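Fiber protein 2 (Fowl adenovirus 1, PDB 2VTW) forms the short fibre spike of the virion, whose C-terminal trimeric head domain, the part given here, serves in attachment to the host cell. Local coordinates at the interface of chains A and B. Coordinates in Å, arbitrary orientation; residue numbers count along the deposited sequence, not the author numbering. Chains: chain A/B, Fiber protein 2.

Two adjoining patches of one subunit boundary in the trimeric head illustrate how an assembly combines kinds of contact: contact 1 is chiefly apolar, contact 2 mixes polar pairing with apolar packing. The centres of their C-alpha atoms lie about 8 Å apart, and both include A:Gly190, B:Ile110, B:Gly129 and one bridging water. Contact 1 sets strands 43-53 and 185-197 of chain A against a proline-containing loop of chain B; contact 2 joins the end of strand 129-135 of chain A to the start of the same strand in chain B. Different surfaces of identical chains thus meet, as befits a homotrimer rather than a two-fold dimer.

Contact 1: the interface of chains A and B. Residues chain A 14, 49, 188-191; chain B 108-110, 129, 196-197.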
# COMPACT_ATOMS: atom_id res chain seq x y z
N LEU A 14 -9.41 1.71 21.24
CA LEU A 14 -9.69 3.07 20.83
C LEU A 14 -10.64 3.75 21.82
O LEU A 14 -11.66 4.35 21.46
CB LEU A 14 -10.26 3.10 19.39
CG LEU A 14 -9.33 2.52 18.31
CD1 LEU A 14 -10.07 2.43 16.98
CD2 LEU A 14 -8.06 3.36 18.16
N TYR A 49 -4.76 3.12 13.62
CA TYR A 49 -6.20 3.40 13.74
C TYR A 49 -6.42 4.71 14.51
O TYR A 49 -5.68 5.02 15.45
CB TYR A 49 -6.91 2.31 14.50
CG TYR A 49 -6.93 0.92 13.91
CD1 TYR A 49 -7.96 0.50 13.05
CD2 TYR A 49 -5.96 0.00 14.26
CE1 TYR A 49 -7.99 -0.79 12.55
CE2 TYR A 49 -5.98 -1.26 13.76
CZ TYR A 49 -6.99 -1.66 12.91
OH TYR A 49 -6.95 -2.96 12.45
N ALA A 188 -14.43 6.31 13.21
CA ALA A 188 -13.30 5.44 13.45
C ALA A 188 -12.75 4.98 12.09
O ALA A 188 -13.53 4.61 11.18
CB ALA A 188 -13.68 4.26 14.31
N ILE A 189 -11.43 5.03 11.96
CA ILE A 189 -10.77 4.85 10.67
C ILE A 189 -9.56 3.98 10.85
O ILE A 189 -8.85 4.10 11.85
CB ILE A 189 -10.35 6.19 10.05
CG1 ILE A 189 -9.66 5.99 8.69
CG2 ILE A 189 -9.42 6.93 10.99
CD1 ILE A 189 -9.53 7.25 7.87
N GLY A 190 -9.36 3.09 9.88
CA GLY A 190 -8.15 2.27 9.79
C GLY A 190 -8.44 0.83 9.41
O GLY A 190 -9.60 0.47 9.18
N PRO A 191 -7.39 -0.00 9.37
CA PRO A 191 -5.99 0.40 9.62
C PRO A 191 -5.42 1.21 8.46
O PRO A 191 -5.61 0.84 7.29
CB PRO A 191 -5.26 -0.94 9.77
CG PRO A 191 -6.10 -1.94 9.06
CD PRO A 191 -7.52 -1.43 9.06
N ASN B 108 -10.68 -6.31 14.30
CA ASN B 108 -10.76 -4.94 13.81
C ASN B 108 -11.43 -4.02 14.85
O ASN B 108 -12.65 -4.14 15.12
CB ASN B 108 -11.49 -4.94 12.46
CG ASN B 108 -11.46 -3.63 11.76
OD1 ASN B 108 -11.14 -2.60 12.36
ND2 ASN B 108 -11.85 -3.64 10.48
N PRO B 109 -10.65 -3.09 15.43
CA PRO B 109 -11.20 -2.24 16.49
C PRO B 109 -12.24 -1.25 16.02
O PRO B 109 -12.97 -0.72 16.87
CB PRO B 109 -9.96 -1.49 17.01
CG PRO B 109 -9.07 -1.42 15.87
CD PRO B 109 -9.24 -2.77 15.19
N ILE B 110 -12.37 -1.02 14.71
CA ILE B 110 -13.45 -0.13 14.24
C ILE B 110 -14.83 -0.83 14.22
O ILE B 110 -15.83 -0.16 13.99
CB ILE B 110 -13.10 0.57 12.88
CG1 ILE B 110 -13.45 -0.32 11.66
CG2 ILE B 110 -11.63 1.09 12.88
CD1 ILE B 110 -13.10 0.31 10.33
N GLY B 129 -12.38 0.26 5.34
CA GLY B 129 -10.95 -0.00 5.21
C GLY B 129 -10.46 0.63 3.94
O GLY B 129 -11.16 1.47 3.34
N CYS B 196 -2.43 -5.57 7.48
CA CYS B 196 -3.20 -5.32 8.70
C CYS B 196 -2.46 -5.95 9.87
O CYS B 196 -1.59 -6.80 9.66
CB CYS B 196 -4.64 -5.89 8.60
SG CYS B 196 -4.68 -7.64 8.45
N PRO B 197 -2.75 -5.49 11.10
CA PRO B 197 -2.20 -6.18 12.27
C PRO B 197 -2.61 -7.64 12.36
O PRO B 197 -3.79 -7.99 12.14
CB PRO B 197 -2.75 -5.37 13.44
CG PRO B 197 -3.07 -4.00 12.85
CD PRO B 197 -3.56 -4.32 11.47
O HOH W 1 -10.99 -1.93 8.39
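B:Pro109 sets the CG-CD edge of its ring on the face of the A:Tyr49 phenol, an example of the way proline C-H groups commonly pack on aromatic faces. Its CG sits over the middle of the ring, 3.4 Å from the centroid, in a CH-pi contact, while the neighbouring CD leans toward the hydroxyl end and comes 3.4 Å from A:Tyr49 CZ. The aromatic side chain has CG anti to its own carbonyl carbon (chi1 -63°), and chi2 near -91° turns one face to chain B. The opposite face is backed by CA of A:Pro191, a residue that follows a cis peptide bond and also borders B:Pro197, so the ring lies between two prolines, one over its centre and one toward its rim. Tip to tip with the phenol, B:Pro197 brings its CD to 3.8 Å from A:Tyr49 OH.

B:Ile110 buries the most surface in this patch. Its CG1 stands between the backbone N and the carbonyl carbon, the crowded position (chi1 85°), and from there the extended branch sends CD1 toward the carbonyl of A:Gly190. The other branch, CG2, meets A:Tyr49 CD1 at 3.7 Å and also packs against the methyl of A:Ala188. Beside B:Pro109, A:Leu14 crosses it obliquely and sets CD1 3.9 Å from the proline CB.

The amide of B:Asn108 probably steadies this loop: OD1 accepts the backbone N-H of B:Ile110 at 3.1 Å, with the donor above the carbonyl plane rather than on a lone pair. Its ND2 turns to a water that also contacts A:Gly190 O, giving a bridge between the chains where direct polar bonds are absent from the patch. The site gives the head trimer a largely apolar seam, in which a proline-isoleucine loop of one subunit packs on the strands of the next.

Contact 2: the interface of chains A and B. Residues chain A 133-137, 190; chain B 110, 127-129, 150.
B:Gly129 O, a backbone carbonyl oxygen, is gripped from opposite faces of its plane by two donors, one from each chain. The backbone N-H of A:Arg135 reaches it across the boundary at 3.2 Å, and NH1 of B:Arg150 comes from its own chain at 2.9 Å, with the oxygen lying in the guanidinium plane. The return bond, from B:Gly129 N to A:Arg135 O, is weak, yet the pair still forms an antiparallel beta bridge between the chains.

The side chain of A:Arg135 buries more surface than any other residue of the patch. CG is anti to the backbone N (chi1 -177°), and the chain runs out extended before bending at chi3 (-78°), which turns the guanidinium aside, onto that of B:Arg127. There NH1 donates to B:Arg127 O at 3.0 Å, in the carbonyl plane and on a lone pair. The guanidinium groups of A:Arg135 and B:Arg127 stack with their planes only 17° apart, offset so that B:Arg127 NH1 lies over the rim of its partner. B:Arg150 adds a third guanidinium, its NH2 3.3 Å from A:Arg135 NH1. Such clustered like charges would probably repel, a cost that the carbonyl oxygens of B:Arg127 and B:Gly129 and a water shared by A:Arg135 NH1 and B:Arg150 NE may help to offset.

B:Phe128 supplies the apolar side. A:Ile137 lays CG1 over one face of its ring, 3.8 Å from the centroid, while CB of B:Arg127 covers the centre of the opposite face. Near the rim, A:Arg135 CD approaches B:Phe128 CE1 at 3.8 Å, with the guanidinium nearly perpendicular to the ring. The water that joins B:Asn108 ND2 to A:Gly190 O also lies 2.7 Å from B:Phe128 O. Short strand pairing, arginine stacking and a covered aromatic ring together join the chains and so probably help set how neighbouring subunits of the head fit together.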
# COMPACT_ATOMS: atom_id res chain seq x y z
N SER A 133 -7.11 5.96 0.06
CA SER A 133 -8.55 6.20 0.25
C SER A 133 -9.15 5.22 1.22
O SER A 133 -8.97 4.03 1.08
CB SER A 133 -9.28 6.16 -1.10
OG SER A 133 -8.70 7.11 -2.02
N TYR A 134 -9.86 5.72 2.23
CA TYR A 134 -10.53 4.86 3.22
C TYR A 134 -11.99 5.23 3.38
O TYR A 134 -12.40 6.37 3.14
CB TYR A 134 -9.87 4.96 4.63
CG TYR A 134 -8.45 4.55 4.61
CD1 TYR A 134 -8.05 3.29 5.05
CD2 TYR A 134 -7.49 5.42 4.13
CE1 TYR A 134 -6.70 2.92 4.99
CE2 TYR A 134 -6.18 5.07 4.06
CZ TYR A 134 -5.79 3.82 4.48
OH TYR A 134 -4.46 3.54 4.39
N ARG A 135 -12.76 4.25 3.78
CA ARG A 135 -14.08 4.54 4.30
C ARG A 135 -14.09 4.21 5.79
O ARG A 135 -13.83 3.07 6.17
CB ARG A 135 -15.16 3.76 3.57
CG ARG A 135 -16.56 4.10 4.06
CD ARG A 135 -17.62 3.21 3.46
NE ARG A 135 -17.96 3.62 2.09
CZ ARG A 135 -17.83 2.87 0.99
NH1 ARG A 135 -17.38 1.63 1.04
NH2 ARG A 135 -18.20 3.36 -0.19
N PRO A 136 -14.43 5.20 6.62
CA PRO A 136 -14.54 4.97 8.05
C PRO A 136 -15.93 4.47 8.48
O PRO A 136 -16.87 4.46 7.68
CB PRO A 136 -14.31 6.35 8.63
CG PRO A 136 -14.94 7.25 7.65
CD PRO A 136 -14.77 6.60 6.29
N ILE A 137 -16.03 4.13 9.76
CA ILE A 137 -17.26 3.70 10.41
C ILE A 137 -17.81 4.85 11.29
O ILE A 137 -17.04 5.49 12.03
CB ILE A 137 -16.97 2.49 11.32
CG1 ILE A 137 -17.24 1.16 10.60
CG2 ILE A 137 -17.84 2.54 12.56
CD1 ILE A 137 -18.58 0.55 10.95
N GLY A 190 -9.36 3.09 9.88
CA GLY A 190 -8.15 2.27 9.79
C GLY A 190 -8.44 0.83 9.41
O GLY A 190 -9.60 0.47 9.18
N ILE B 110 -12.37 -1.02 14.71
CA ILE B 110 -13.45 -0.13 14.24
C ILE B 110 -14.83 -0.83 14.22
O ILE B 110 -15.83 -0.16 13.99
CB ILE B 110 -13.10 0.57 12.88
CG1 ILE B 110 -13.45 -0.32 11.66
CG2 ILE B 110 -11.63 1.09 12.88
CD1 ILE B 110 -13.10 0.31 10.33
N ARG B 127 -16.73 -2.96 3.13
CA ARG B 127 -17.01 -1.52 3.07
C ARG B 127 -15.99 -0.60 3.78
O ARG B 127 -15.79 0.53 3.36
CB ARG B 127 -18.34 -1.22 3.76
CG ARG B 127 -19.59 -1.89 3.18
CD ARG B 127 -20.21 -1.07 2.14
NE ARG B 127 -20.72 0.19 2.67
CZ ARG B 127 -20.96 1.27 1.92
NH1 ARG B 127 -20.73 1.23 0.62
NH2 ARG B 127 -21.42 2.39 2.46
N PHE B 128 -15.38 -1.07 4.87
CA PHE B 128 -14.67 -0.21 5.82
C PHE B 128 -13.22 -0.58 5.92
O PHE B 128 -12.87 -1.60 6.52
CB PHE B 128 -15.36 -0.29 7.20
CG PHE B 128 -16.82 0.03 7.14
CD1 PHE B 128 -17.23 1.31 6.83
CD2 PHE B 128 -17.78 -0.95 7.34
CE1 PHE B 128 -18.57 1.62 6.74
CE2 PHE B 128 -19.13 -0.64 7.26
CZ PHE B 128 -19.53 0.65 6.95
N GLY B 129 -12.38 0.26 5.34
CA GLY B 129 -10.95 -0.00 5.21
C GLY B 129 -10.46 0.63 3.94
O GLY B 129 -11.16 1.47 3.34
N ARG B 150 -11.85 -3.38 -2.02
CA ARG B 150 -12.00 -2.93 -0.64
C ARG B 150 -11.64 -4.07 0.30
O ARG B 150 -12.08 -5.21 0.11
CB ARG B 150 -13.42 -2.41 -0.35
CG ARG B 150 -13.67 -1.97 1.12
CD ARG B 150 -13.26 -0.56 1.42
NE ARG B 150 -13.97 0.36 0.53
CZ ARG B 150 -13.78 1.67 0.45
NH1 ARG B 150 -12.92 2.28 1.23
NH2 ARG B 150 -14.48 2.36 -0.43
O HOH W 2 -10.99 -1.93 8.39
O HOH W 3 -16.47 -0.66 -0.66